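Local coordinates for 2-c-methyl-d-erythritol 2,4-cyclodiphosphate synthase (Plasmodium falciparum, PDB 4C81), which catalyses the cyclisation of a CDP-linked methylerythritol phosphate to 2-C-methyl-D-erythritol 2,4-cyclodiphosphate with release of CMP, a step of isoprenoid precursor synthesis, at the zinc ion site, the interface of chains A and C and the cytidine-5'-diphosphate site. Sequence-based numbering; all coordinates share one arbitrary frame. Chains: chain A/B/C, 2-c-methyl-d-erythritol 2,4-cyclodiphosphate synthase.

Contact 1: the zinc ion site. Residues chain A 15-17, 60, 63-64, 67, 98; chain B 157. With ZN (zinc ion), chain D.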
loop_
_atom_site.group_PDB
_atom_site.type_symbol
_atom_site.label_atom_id
_atom_site.label_comp_id
_atom_site.label_asym_id
_atom_site.label_seq_id
_atom_site.Cartn_x
_atom_site.Cartn_y
_atom_site.Cartn_z
ATOM N N ASP A 15 -4.238 3.485 8.611
ATOM C CA ASP A 15 -5.182 3.758 9.682
ATOM C C ASP A 15 -6.600 3.821 9.138
ATOM O O ASP A 15 -6.817 4.083 7.946
ATOM C CB ASP A 15 -4.826 5.058 10.403
ATOM C CG ASP A 15 -5.515 5.194 11.753
ATOM O OD1 ASP A 15 -5.963 4.172 12.331
ATOM O OD2 ASP A 15 -5.611 6.340 12.236
ATOM N N ILE A 16 -7.553 3.551 10.026
ATOM C CA ILE A 16 -8.976 3.608 9.721
ATOM C C ILE A 16 -9.710 4.097 10.967
ATOM O O ILE A 16 -9.378 3.693 12.087
ATOM C CB ILE A 16 -9.526 2.215 9.276
ATOM C CG1 ILE A 16 -11.041 2.271 9.033
ATOM C CG2 ILE A 16 -9.182 1.133 10.302
ATOM C CD1 ILE A 16 -11.617 1.014 8.392
ATOM N N HIS A 17 -10.686 4.986 10.775
ATOM C CA HIS A 17 -11.577 5.385 11.859
ATOM C C HIS A 17 -13.019 5.454 11.393
ATOM O O HIS A 17 -13.293 5.757 10.229
ATOM C CB HIS A 17 -11.135 6.715 12.478
ATOM C CG HIS A 17 -9.927 6.585 13.354
ATOM N ND1 HIS A 17 -9.959 5.939 14.571
ATOM C CD2 HIS A 17 -8.647 6.984 13.172
ATOM C CE1 HIS A 17 -8.751 5.963 15.110
ATOM N NE2 HIS A 17 -7.938 6.591 14.281
ATOM N N SER A 60 -9.532 8.492 20.330
ATOM C CA SER A 60 -8.564 9.478 19.851
ATOM C C SER A 60 -9.262 10.543 18.999
ATOM O O SER A 60 -10.485 10.513 18.835
ATOM C CB SER A 60 -7.479 8.778 19.028
ATOM O OG SER A 60 -7.997 8.311 17.792
ATOM N N ASP A 63 -7.565 11.247 13.574
ATOM C CA ASP A 63 -6.786 11.814 12.473
ATOM C C ASP A 63 -5.986 10.730 11.747
ATOM O O ASP A 63 -4.807 10.506 12.036
ATOM C CB ASP A 63 -5.865 12.932 12.986
ATOM C CG ASP A 63 -5.306 13.798 11.867
ATOM O OD1 ASP A 63 -5.062 13.282 10.753
ATOM O OD2 ASP A 63 -5.099 15.008 12.097
ATOM N N ILE A 64 -6.640 10.068 10.797
ATOM C CA ILE A 64 -6.021 8.968 10.050
ATOM C C ILE A 64 -4.724 9.374 9.344
ATOM O O ILE A 64 -3.827 8.548 9.174
ATOM C CB ILE A 64 -7.001 8.316 9.021
ATOM C CG1 ILE A 64 -7.599 9.366 8.077
ATOM C CG2 ILE A 64 -8.100 7.530 9.745
ATOM C CD1 ILE A 64 -8.427 8.781 6.943
ATOM N N HIS A 67 -1.900 9.806 12.147
ATOM C CA HIS A 67 -1.631 8.492 12.724
ATOM C C HIS A 67 -0.899 7.590 11.727
ATOM O O HIS A 67 0.086 6.936 12.085
ATOM C CB HIS A 67 -2.914 7.814 13.212
ATOM C CG HIS A 67 -3.666 8.605 14.239
ATOM N ND1 HIS A 67 -4.931 8.260 14.665
ATOM C CD2 HIS A 67 -3.341 9.738 14.904
ATOM C CE1 HIS A 67 -5.349 9.142 15.554
ATOM N NE2 HIS A 67 -4.402 10.048 15.719
ATOM N N SER A 98 -1.996 13.161 19.146
ATOM C CA SER A 98 -1.480 13.148 17.770
ATOM C C SER A 98 -0.226 14.015 17.636
ATOM O O SER A 98 0.735 13.621 16.976
ATOM C CB SER A 98 -2.543 13.606 16.768
ATOM O OG SER A 98 -3.594 12.657 16.666
ATOM N N LYS B 157 -3.197 -3.730 12.801
ATOM C CA LYS B 157 -4.290 -2.777 12.982
ATOM C C LYS B 157 -5.610 -3.513 12.811
ATOM O O LYS B 157 -5.736 -4.350 11.921
ATOM C CB LYS B 157 -4.205 -1.661 11.937
ATOM C CG LYS B 157 -2.998 -0.747 12.077
ATOM C CD LYS B 157 -3.149 0.238 13.228
ATOM C CE LYS B 157 -4.148 1.339 12.901
ATOM N NZ LYS B 157 -4.026 2.499 13.823
HETATM ZN ZN ZN D . -5.894 6.493 14.226
HETATM O O HOH W 1 -4.915 5.250 15.127
#
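The catalytic zinc of this IspF (YgbB-family) synthase sits between strand 9-21 and the first turn of helix 64-77 of chain A, in a near-tetrahedral shell of A:Asp15, A:His17, A:His67 and water 1. Strand 9-21 supplies two ligands. A:His17 comes in tip first, its NE2 2.0 Å from ZN. A:Asp15 has CG anti to the backbone N (chi1 -164°), which swings its carboxylate to the metal; OD2 makes the bond, while OD1 stays 3.0 Å from ZN, too long to be more than a loose contact. That second oxygen is occupied by a neighbouring subunit: B:Lys157 NZ forms a salt bridge to OD1, arriving from above the carboxylate plane, along a chain bent at chi2 and chi3. The ammonium would be expected to draw charge from the carboxylate and may favour binding mainly through OD2.

A:His67 can be followed outward from helix 64-77. Its CB stands 3.4 Å from ZN, and chi1 of -58° places CG beside the backbone N. ND1 binds the zinc at 2.1 Å, flanked by CG and CE1, 3.1 Å and 3.0 Å from ZN; A:Asp63 O lies over one ring face, toward the rim. At the far side NE2 donates to A:Ser98 OG, nearly in the ring plane, which fixes the ring's rotation and directs ND1 at the metal. Water 1 completes the tetrahedron, making an angle of 124° at ZN with A:His17 NE2.

Contact 2: the interface of chains A and C. Residues chain A 159-160, 162-163; chain C 18, 164, 169-170.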
loop_
_atom_site.group_PDB
_atom_site.type_symbol
_atom_site.label_atom_id
_atom_site.label_comp_id
_atom_site.label_asym_id
_atom_site.label_seq_id
_atom_site.Cartn_x
_atom_site.Cartn_y
_atom_site.Cartn_z
ATOM N N HIS A 159 -14.602 5.549 -2.607
ATOM C CA HIS A 159 -14.720 4.099 -2.768
ATOM C C HIS A 159 -15.970 3.725 -3.585
ATOM O O HIS A 159 -16.569 2.665 -3.367
ATOM C CB HIS A 159 -14.740 3.432 -1.391
ATOM C CG HIS A 159 -14.240 2.026 -1.398
ATOM N ND1 HIS A 159 -15.084 0.935 -1.381
ATOM C CD2 HIS A 159 -12.982 1.528 -1.429
ATOM C CE1 HIS A 159 -14.367 -0.173 -1.392
ATOM N NE2 HIS A 159 -13.089 0.159 -1.418
ATOM N N GLU A 160 -16.355 4.610 -4.513
ATOM C CA GLU A 160 -17.458 4.378 -5.462
ATOM C C GLU A 160 -18.795 4.060 -4.780
ATOM O O GLU A 160 -19.635 3.340 -5.336
ATOM C CB GLU A 160 -17.081 3.269 -6.457
ATOM C CG GLU A 160 -15.889 3.603 -7.345
ATOM C CD GLU A 160 -16.170 4.737 -8.317
ATOM O OE1 GLU A 160 -17.311 4.835 -8.813
ATOM O OE2 GLU A 160 -15.249 5.534 -8.583
ATOM N N LEU A 162 -19.352 2.059 -2.494
ATOM C CA LEU A 162 -19.433 0.636 -2.158
ATOM C C LEU A 162 -18.699 0.313 -0.858
ATOM O O LEU A 162 -17.678 0.928 -0.529
ATOM C CB LEU A 162 -18.836 -0.213 -3.282
ATOM C CG LEU A 162 -19.479 -0.107 -4.666
ATOM C CD1 LEU A 162 -18.719 -0.976 -5.651
ATOM C CD2 LEU A 162 -20.949 -0.501 -4.616
ATOM N N GLY A 163 -19.221 -0.663 -0.121
ATOM C CA GLY A 163 -18.571 -1.146 1.096
ATOM C C GLY A 163 -18.655 -0.156 2.239
ATOM O O GLY A 163 -19.314 0.873 2.130
ATOM N N LYS C 18 -16.207 0.350 -10.456
ATOM C CA LYS C 18 -17.322 -0.588 -10.442
ATOM C C LYS C 18 -17.332 -1.378 -11.740
ATOM O O LYS C 18 -17.096 -0.819 -12.819
ATOM C CB LYS C 18 -18.653 0.156 -10.289
ATOM C CG LYS C 18 -18.807 0.917 -8.979
ATOM C CD LYS C 18 -20.076 1.776 -8.960
ATOM C CE LYS C 18 -21.353 0.943 -8.968
ATOM N NZ LYS C 18 -21.428 -0.007 -7.821
ATOM N N VAL C 164 -17.081 -6.356 -1.357
ATOM C CA VAL C 164 -17.462 -5.792 -2.655
ATOM C C VAL C 164 -16.577 -6.287 -3.811
ATOM O O VAL C 164 -17.088 -6.596 -4.889
ATOM C CB VAL C 164 -17.499 -4.243 -2.625
ATOM C CG1 VAL C 164 -18.599 -3.757 -1.680
ATOM C CG2 VAL C 164 -16.150 -3.673 -2.221
ATOM N N LYS C 169 -18.288 -6.666 -7.597
ATOM C CA LYS C 169 -18.925 -5.362 -7.732
ATOM C C LYS C 169 -17.901 -4.295 -8.120
ATOM O O LYS C 169 -18.268 -3.243 -8.641
ATOM C CB LYS C 169 -19.627 -4.962 -6.431
ATOM C CG LYS C 169 -20.797 -5.867 -6.053
ATOM C CD LYS C 169 -21.408 -5.481 -4.710
ATOM C CE LYS C 169 -22.238 -4.210 -4.805
ATOM N NZ LYS C 169 -22.927 -3.894 -3.523
ATOM N N ALA C 170 -16.623 -4.570 -7.859
ATOM C CA ALA C 170 -15.555 -3.626 -8.164
ATOM C C ALA C 170 -14.212 -4.333 -8.315
ATOM O O ALA C 170 -14.066 -5.498 -7.942
ATOM C CB ALA C 170 -15.471 -2.559 -7.075
#
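The loop of chain A that follows strand 152-157, running through A:His159, A:Glu160 and A:Leu162 into the start of helix 163-166, packs against strand 9-21, helix 163-166 and the start of strand 170-181 of chain C. This is an apolar patch of the subunit interface in the homotrimer typical of IspF enzymes, with no hydrogen bond across it. A:Leu162 is the plug. Its CG lies anti to the carbonyl carbon (chi1 -60°), and the two methyls diverge over chain C: CD1 meets C:Ala170 CB at 3.9 Å and the methylene CG of C:Lys18, and CD2 comes nearest the tip of C:Lys18, 3.3 Å from NZ. The lysine crosses the leucine obliquely and, bent at chi3 and chi4, curls its ammonium around the branch. Nearer its root, C:Lys18 CG also touches A:Glu160 CB at 3.9 Å; the opposite charges of these two residues do not pair, OE1 and NZ being 6.4 Å apart.

C:Val164 covers the other flank. Its CG1 packs on A:Gly163 CA at 3.8 Å and on A:Leu162 CB, while CG2 points tip to tip at A:His159 CE1. The imidazole is held within its own chain: ND1 donates to A:Leu162 O at 2.7 Å, above the carbonyl plane, bracing the loop that presents the leucine.

Contact 3: the cytidine-5'-diphosphate site. Residues chain A 125-126, 128-131, 156-158, 160; chain C 15, 17, 81, 83-84. With CDP (cytidine-5'-diphosphate), chain E.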
loop_
_atom_site.group_PDB
_atom_site.type_symbol
_atom_site.label_atom_id
_atom_site.label_comp_id
_atom_site.label_asym_id
_atom_site.label_seq_id
_atom_site.Cartn_x
_atom_site.Cartn_y
_atom_site.Cartn_z
ATOM N N ALA A 125 -11.930 7.859 1.054
ATOM C CA ALA A 125 -13.050 8.465 1.757
ATOM C C ALA A 125 -14.023 9.088 0.757
ATOM O O ALA A 125 -13.603 9.688 -0.229
ATOM C CB ALA A 125 -12.536 9.524 2.730
ATOM N N GLN A 126 -15.321 8.926 1.004
ATOM C CA GLN A 126 -16.336 9.612 0.202
ATOM C C GLN A 126 -16.262 11.109 0.488
ATOM O O GLN A 126 -16.232 11.925 -0.432
ATOM C CB GLN A 126 -17.740 9.084 0.517
ATOM C CG GLN A 126 -17.979 7.624 0.150
ATOM C CD GLN A 126 -17.864 7.348 -1.342
ATOM O OE1 GLN A 126 -17.246 6.364 -1.758
ATOM N NE2 GLN A 126 -18.462 8.215 -2.156
ATOM N N PRO A 128 -14.418 13.959 3.696
ATOM C CA PRO A 128 -14.459 15.204 2.944
ATOM C C PRO A 128 -13.594 15.191 1.692
ATOM O O PRO A 128 -12.897 14.206 1.412
ATOM C CB PRO A 128 -13.912 16.222 3.949
ATOM C CG PRO A 128 -12.940 15.450 4.748
ATOM C CD PRO A 128 -13.483 14.047 4.833
ATOM N N LYS A 129 -13.654 16.300 0.959
ATOM C CA LYS A 129 -12.904 16.488 -0.272
ATOM C C LYS A 129 -11.494 16.991 0.074
ATOM O O LYS A 129 -11.293 18.162 0.394
ATOM C CB LYS A 129 -13.651 17.484 -1.179
ATOM C CG LYS A 129 -13.884 17.013 -2.609
ATOM C CD LYS A 129 -12.761 17.418 -3.533
ATOM C CE LYS A 129 -13.088 17.093 -4.983
ATOM N NZ LYS A 129 -14.222 17.905 -5.505
ATOM N N ILE A 130 -10.538 16.066 0.056
ATOM C CA ILE A 130 -9.120 16.337 0.319
ATOM C C ILE A 130 -8.530 17.461 -0.541
ATOM O O ILE A 130 -7.730 18.254 -0.050
ATOM C CB ILE A 130 -8.255 15.052 0.141
ATOM C CG1 ILE A 130 -8.654 13.970 1.152
ATOM C CG2 ILE A 130 -6.770 15.366 0.302
ATOM C CD1 ILE A 130 -8.498 14.394 2.597
ATOM N N SER A 131 -8.921 17.538 -1.811
ATOM C CA SER A 131 -8.379 18.580 -2.696
ATOM C C SER A 131 -8.739 20.001 -2.227
ATOM O O SER A 131 -7.993 20.944 -2.495
ATOM C CB SER A 131 -8.808 18.354 -4.150
ATOM O OG SER A 131 -10.192 18.572 -4.326
ATOM N N GLY A 156 -6.852 12.221 -2.299
ATOM C CA GLY A 156 -8.065 11.537 -1.872
ATOM C C GLY A 156 -8.744 10.812 -3.018
ATOM O O GLY A 156 -8.707 11.272 -4.159
ATOM N N LYS A 157 -9.342 9.665 -2.701
ATOM C CA LYS A 157 -10.132 8.873 -3.642
ATOM C C LYS A 157 -11.375 8.366 -2.927
ATOM O O LYS A 157 -11.294 7.952 -1.773
ATOM C CB LYS A 157 -9.322 7.673 -4.142
ATOM C CG LYS A 157 -8.120 8.029 -5.001
ATOM C CD LYS A 157 -8.518 8.444 -6.411
ATOM C CE LYS A 157 -8.966 7.251 -7.245
ATOM N NZ LYS A 157 -8.985 7.559 -8.698
ATOM N N THR A 158 -12.522 8.393 -3.602
ATOM C CA THR A 158 -13.729 7.766 -3.056
ATOM C C THR A 158 -13.623 6.248 -3.174
ATOM O O THR A 158 -12.678 5.728 -3.769
ATOM C CB THR A 158 -15.024 8.217 -3.776
ATOM O OG1 THR A 158 -15.092 7.634 -5.085
ATOM C CG2 THR A 158 -15.100 9.733 -3.873
ATOM N N GLU A 160 -16.355 4.610 -4.513
ATOM C CA GLU A 160 -17.458 4.378 -5.462
ATOM C C GLU A 160 -18.795 4.060 -4.780
ATOM O O GLU A 160 -19.635 3.340 -5.336
ATOM C CB GLU A 160 -17.081 3.269 -6.457
ATOM C CG GLU A 160 -15.889 3.603 -7.345
ATOM C CD GLU A 160 -16.170 4.737 -8.317
ATOM O OE1 GLU A 160 -17.311 4.835 -8.813
ATOM O OE2 GLU A 160 -15.249 5.534 -8.583
ATOM N N ASP C 15 -6.617 3.068 -7.146
ATOM C CA ASP C 15 -7.838 3.303 -7.898
ATOM C C ASP C 15 -8.805 2.144 -7.717
ATOM O O ASP C 15 -8.399 1.017 -7.396
ATOM C CB ASP C 15 -7.532 3.520 -9.380
ATOM C CG ASP C 15 -8.692 4.151 -10.137
ATOM O OD1 ASP C 15 -9.584 4.773 -9.507
ATOM O OD2 ASP C 15 -8.708 4.018 -11.376
ATOM N N HIS C 17 -12.768 0.867 -9.559
ATOM C CA HIS C 17 -13.920 1.088 -10.427
ATOM C C HIS C 17 -14.940 -0.025 -10.288
ATOM O O HIS C 17 -14.586 -1.176 -10.017
ATOM C CB HIS C 17 -13.487 1.259 -11.887
ATOM C CG HIS C 17 -12.865 2.592 -12.166
ATOM N ND1 HIS C 17 -13.590 3.765 -12.162
ATOM C CD2 HIS C 17 -11.582 2.943 -12.419
ATOM C CE1 HIS C 17 -12.781 4.779 -12.420
ATOM N NE2 HIS C 17 -11.559 4.307 -12.579
ATOM N N ASP C 81 -3.143 15.537 -8.016
ATOM C CA ASP C 81 -3.601 14.316 -8.689
ATOM C C ASP C 81 -4.387 14.640 -9.965
ATOM O O ASP C 81 -4.735 15.795 -10.210
ATOM C CB ASP C 81 -4.447 13.461 -7.738
ATOM C CG ASP C 81 -5.712 14.165 -7.283
ATOM O OD1 ASP C 81 -6.740 14.054 -7.982
ATOM O OD2 ASP C 81 -5.676 14.820 -6.221
ATOM N N GLY C 83 -7.490 14.020 -10.864
ATOM C CA GLY C 83 -8.790 14.622 -10.568
ATOM C C GLY C 83 -8.720 16.116 -10.294
ATOM O O GLY C 83 -9.630 16.859 -10.658
ATOM N N THR C 84 -7.635 16.555 -9.656
ATOM C CA THR C 84 -7.437 17.969 -9.331
ATOM C C THR C 84 -6.889 18.738 -10.527
ATOM O O THR C 84 -7.337 19.849 -10.810
ATOM C CB THR C 84 -6.460 18.149 -8.150
ATOM O OG1 THR C 84 -6.906 17.381 -7.026
ATOM C CG2 THR C 84 -6.364 19.616 -7.746
HETATM O O3B CDP E . -14.098 8.347 -10.264
HETATM P PB CDP E . -12.609 8.968 -10.103
HETATM O O1B CDP E . -11.633 7.804 -10.591
HETATM O O2B CDP E . -12.411 10.201 -10.907
HETATM O O3A CDP E . -12.292 9.142 -8.530
HETATM P PA CDP E . -13.323 9.766 -7.456
HETATM O O1A CDP E . -14.681 9.920 -8.021
HETATM O O2A CDP E . -13.145 9.008 -6.201
HETATM O "O5'" CDP E . -12.714 11.234 -7.211
HETATM C "C5'" CDP E . -12.187 12.029 -8.281
HETATM C "C4'" CDP E . -11.305 13.147 -7.722
HETATM O "O4'" CDP E . -12.042 13.789 -6.653
HETATM C "C3'" CDP E . -10.056 12.584 -7.048
HETATM O "O3'" CDP E . -9.004 12.406 -8.003
HETATM C "C2'" CDP E . -9.717 13.701 -6.068
HETATM O "O2'" CDP E . -9.014 14.752 -6.738
HETATM C "C1'" CDP E . -11.096 14.220 -5.629
HETATM N N1 CDP E . -11.413 13.666 -4.277
HETATM C C2 CDP E . -10.747 14.186 -3.152
HETATM O O2 CDP E . -9.913 15.082 -3.276
HETATM N N3 CDP E . -11.037 13.677 -1.886
HETATM C C4 CDP E . -11.969 12.658 -1.709
HETATM N N4 CDP E . -12.209 12.208 -0.480
HETATM C C5 CDP E . -12.638 12.139 -2.812
HETATM C C6 CDP E . -12.364 12.636 -4.087
HETATM O O HOH W 2 -7.319 14.697 -3.718
HETATM O O HOH W 3 -12.202 6.330 -6.405
HETATM O O HOH W 4 -6.709 11.427 -5.969
#
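The active site of IspF, a YgbB-family enzyme, lies between subunits: chain A holds the cytosine and alpha-phosphate of partly occupied CDP, and chain C the ribose. Backbone hydrogen bonds read the base. The exocyclic amine N4 donates to A:Ala125 O at 2.9 Å, and the amides of A:Ile130 and A:Ser131, at the start of helix 130-145, donate to N3 and the carbonyl O2. This donor-acceptor order suits cytosine.

Side-chain hydrogen bonds hold the sugar. C:Asp81 OD1 takes the ribose 2'-hydroxyl O2' at 2.7 Å on its syn lone pair and O3' at 2.8 Å from above the carboxylate plane; C:Thr84 steadies the carboxylate with its backbone N to OD1 and its OG1 to OD2. Water 2 joins O2 to C:Asp81 OD2 and A:Gly156 N.

At the alpha-phosphate, O2A is gripped twice by A:Thr158, by N at 2.7 Å and by OG1, which chi1 of 72° sets between the backbone N and carbonyl carbon. Water 3 adds a third contact to O2A. Charge pairing reaches the beta-phosphate: A:Lys157 NZ forms a weak bridge to O1B at 3.3 Å while also paired with C:Asp15.

Apolar contacts cover the base and sugar. A:Thr158 CG2 lies 3.6 Å from C5, and A:Lys129, though poorly ordered, brings its CE to 3.6 Å from C1'.

Contact 4: the interface of chains A and C. Residues chain A 12, 120, 122, 155, 174, 176; chain C 12-13, 71, 75.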
loop_
_atom_site.group_PDB
_atom_site.type_symbol
_atom_site.label_atom_id
_atom_site.label_comp_id
_atom_site.label_asym_id
_atom_site.label_seq_id
_atom_site.Cartn_x
_atom_site.Cartn_y
_atom_site.Cartn_z
ATOM N N GLN A 12 5.329 2.088 5.411
ATOM C CA GLN A 12 3.924 2.253 5.067
ATOM C C GLN A 12 3.094 2.240 6.339
ATOM O O GLN A 12 3.187 1.314 7.133
ATOM C CB GLN A 12 3.442 1.139 4.150
ATOM C CG GLN A 12 2.007 1.329 3.690
ATOM C CD GLN A 12 1.521 0.200 2.838
ATOM O OE1 GLN A 12 1.286 -0.903 3.330
ATOM N NE2 GLN A 12 1.362 0.461 1.544
ATOM N N ASP A 120 4.055 10.157 0.575
ATOM C CA ASP A 120 2.899 10.155 -0.323
ATOM C C ASP A 120 1.745 9.510 0.432
ATOM O O ASP A 120 1.857 8.381 0.902
ATOM C CB ASP A 120 3.189 9.383 -1.618
ATOM C CG ASP A 120 2.096 9.564 -2.677
ATOM O OD1 ASP A 120 1.243 10.471 -2.533
ATOM O OD2 ASP A 120 2.092 8.806 -3.668
ATOM N N ASN A 122 -2.381 8.580 0.726
ATOM C CA ASN A 122 -3.618 8.245 0.028
ATOM C C ASN A 122 -4.758 8.095 1.019
ATOM O O ASN A 122 -4.773 7.158 1.815
ATOM C CB ASN A 122 -3.449 6.928 -0.722
ATOM C CG ASN A 122 -2.577 7.066 -1.940
ATOM O OD1 ASN A 122 -2.807 7.934 -2.775
ATOM N ND2 ASN A 122 -1.577 6.202 -2.058
ATOM N N LYS A 155 -3.471 12.912 -1.358
ATOM C CA LYS A 155 -4.474 12.694 -2.398
ATOM C C LYS A 155 -5.651 11.946 -1.788
ATOM O O LYS A 155 -5.465 11.124 -0.884
ATOM C CB LYS A 155 -3.889 11.859 -3.549
ATOM C CG LYS A 155 -2.420 12.134 -3.870
ATOM C CD LYS A 155 -1.966 11.456 -5.166
ATOM C CE LYS A 155 -1.856 9.944 -5.038
ATOM N NZ LYS A 155 -0.791 9.498 -4.097
ATOM N N PHE A 174 -3.483 5.411 3.713
ATOM C CA PHE A 174 -2.192 4.760 3.530
ATOM C C PHE A 174 -1.136 5.838 3.367
ATOM O O PHE A 174 -1.238 6.672 2.479
ATOM C CB PHE A 174 -2.195 3.875 2.282
ATOM C CG PHE A 174 -3.031 2.646 2.418
ATOM C CD1 PHE A 174 -4.401 2.703 2.214
ATOM C CD2 PHE A 174 -2.455 1.431 2.760
ATOM C CE1 PHE A 174 -5.189 1.562 2.343
ATOM C CE2 PHE A 174 -3.236 0.289 2.885
ATOM C CZ PHE A 174 -4.601 0.357 2.681
ATOM N N ASN A 176 2.919 6.475 2.736
ATOM C CA ASN A 176 4.124 5.831 2.236
ATOM C C ASN A 176 5.279 6.806 2.315
ATOM O O ASN A 176 5.166 7.943 1.858
ATOM C CB ASN A 176 3.930 5.395 0.788
ATOM C CG ASN A 176 2.726 4.508 0.613
ATOM O OD1 ASN A 176 2.838 3.284 0.665
ATOM N ND2 ASN A 176 1.557 5.118 0.436
ATOM N N GLN C 12 2.709 6.013 -4.305
ATOM C CA GLN C 12 1.690 4.974 -4.307
ATOM C C GLN C 12 0.408 5.533 -4.898
ATOM O O GLN C 12 -0.090 6.556 -4.448
ATOM C CB GLN C 12 1.409 4.469 -2.900
ATOM C CG GLN C 12 0.422 3.315 -2.871
ATOM C CD GLN C 12 0.103 2.864 -1.481
ATOM O OE1 GLN C 12 -0.588 3.560 -0.737
ATOM N NE2 GLN C 12 0.603 1.689 -1.111
ATOM N N GLY C 13 -0.115 4.846 -5.905
ATOM C CA GLY C 13 -1.377 5.204 -6.519
ATOM C C GLY C 13 -2.412 4.159 -6.169
ATOM O O GLY C 13 -2.088 2.984 -6.017
ATOM N N ASP C 71 -1.324 8.344 -10.816
ATOM C CA ASP C 71 -1.368 8.954 -9.486
ATOM C C ASP C 71 -0.177 8.566 -8.607
ATOM O O ASP C 71 0.183 9.313 -7.698
ATOM C CB ASP C 71 -2.705 8.673 -8.792
ATOM C CG ASP C 71 -3.823 9.580 -9.298
ATOM O OD1 ASP C 71 -3.533 10.652 -9.881
ATOM O OD2 ASP C 71 -4.999 9.226 -9.100
ATOM N N GLY C 75 1.911 11.474 -7.193
ATOM C CA GLY C 75 2.114 11.387 -5.755
ATOM C C GLY C 75 3.583 11.456 -5.371
ATOM O O GLY C 75 3.965 12.172 -4.442
#
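C:Gln12 OE1 is gripped by two amide donors of chain A, A:Asn122 ND2 and A:Asn176 ND2, and the backbone O of the same glutamine also by two, A:Asn122 ND2 again and A:Lys155 NZ. In this YgbB-family trimer, C:Gln12 projects from strand 9-21 onto chain A strands 114-124, 152-157 and 170-181. Its side chain is extended, CG anti to the backbone N (chi1 -176°), so that one residue spans the row of polar groups.

The two donors approach OE1 from different directions. A:Asn122 ND2 comes in the carbonyl plane, on a lone pair, at 3.1 Å, its amide nearly coplanar with that of C:Gln12. A:Asn176 ND2 stands almost directly above that plane at 2.9 Å, its amide turned 77° from the glutamine's. The other N-H of A:Asn122 makes a straight bond to C:Gln12 O, 2.8 Å long and 169° at the hydrogen, so its amide clamps both ends of the residue.

A:Lys155 NZ reaches C:Gln12 O at 3.0 Å nearly along the C=O axis, through a chain bent at chi3 and chi4. Within chain A it also pairs with A:Asp120 OD1 at 2.7 Å, on the syn lone pair, and donates to A:Asn122 OD1, which helps set the flip of that amide. A:Asp120 OD2 accepts C:Gln12 N at 2.9 Å on its anti lone pair, and the carboxylate's CG packs against C:Gly75 CA of helix 64-77.

Contacts 2, 3 and 4 lie along the junction of chains A and C, with contact 3 about 14 Å from contact 2 and 12 Å from contact 4, measured between C-alpha centres; contacts 2 and 4 are about 20 Å apart. A:Glu160 belongs to both contacts 2 and 3. Contact 1, some 18 Å from contact 3, shows the zinc site at the equivalent A-B junction: B:Lys157 reaches A:Asp15 in contact 1 as A:Lys157 reaches C:Asp15 in contact 3. Strand 9-21 serves every contact, carrying metal ligands and interface residues, so the active sites appear to depend on trimer assembly.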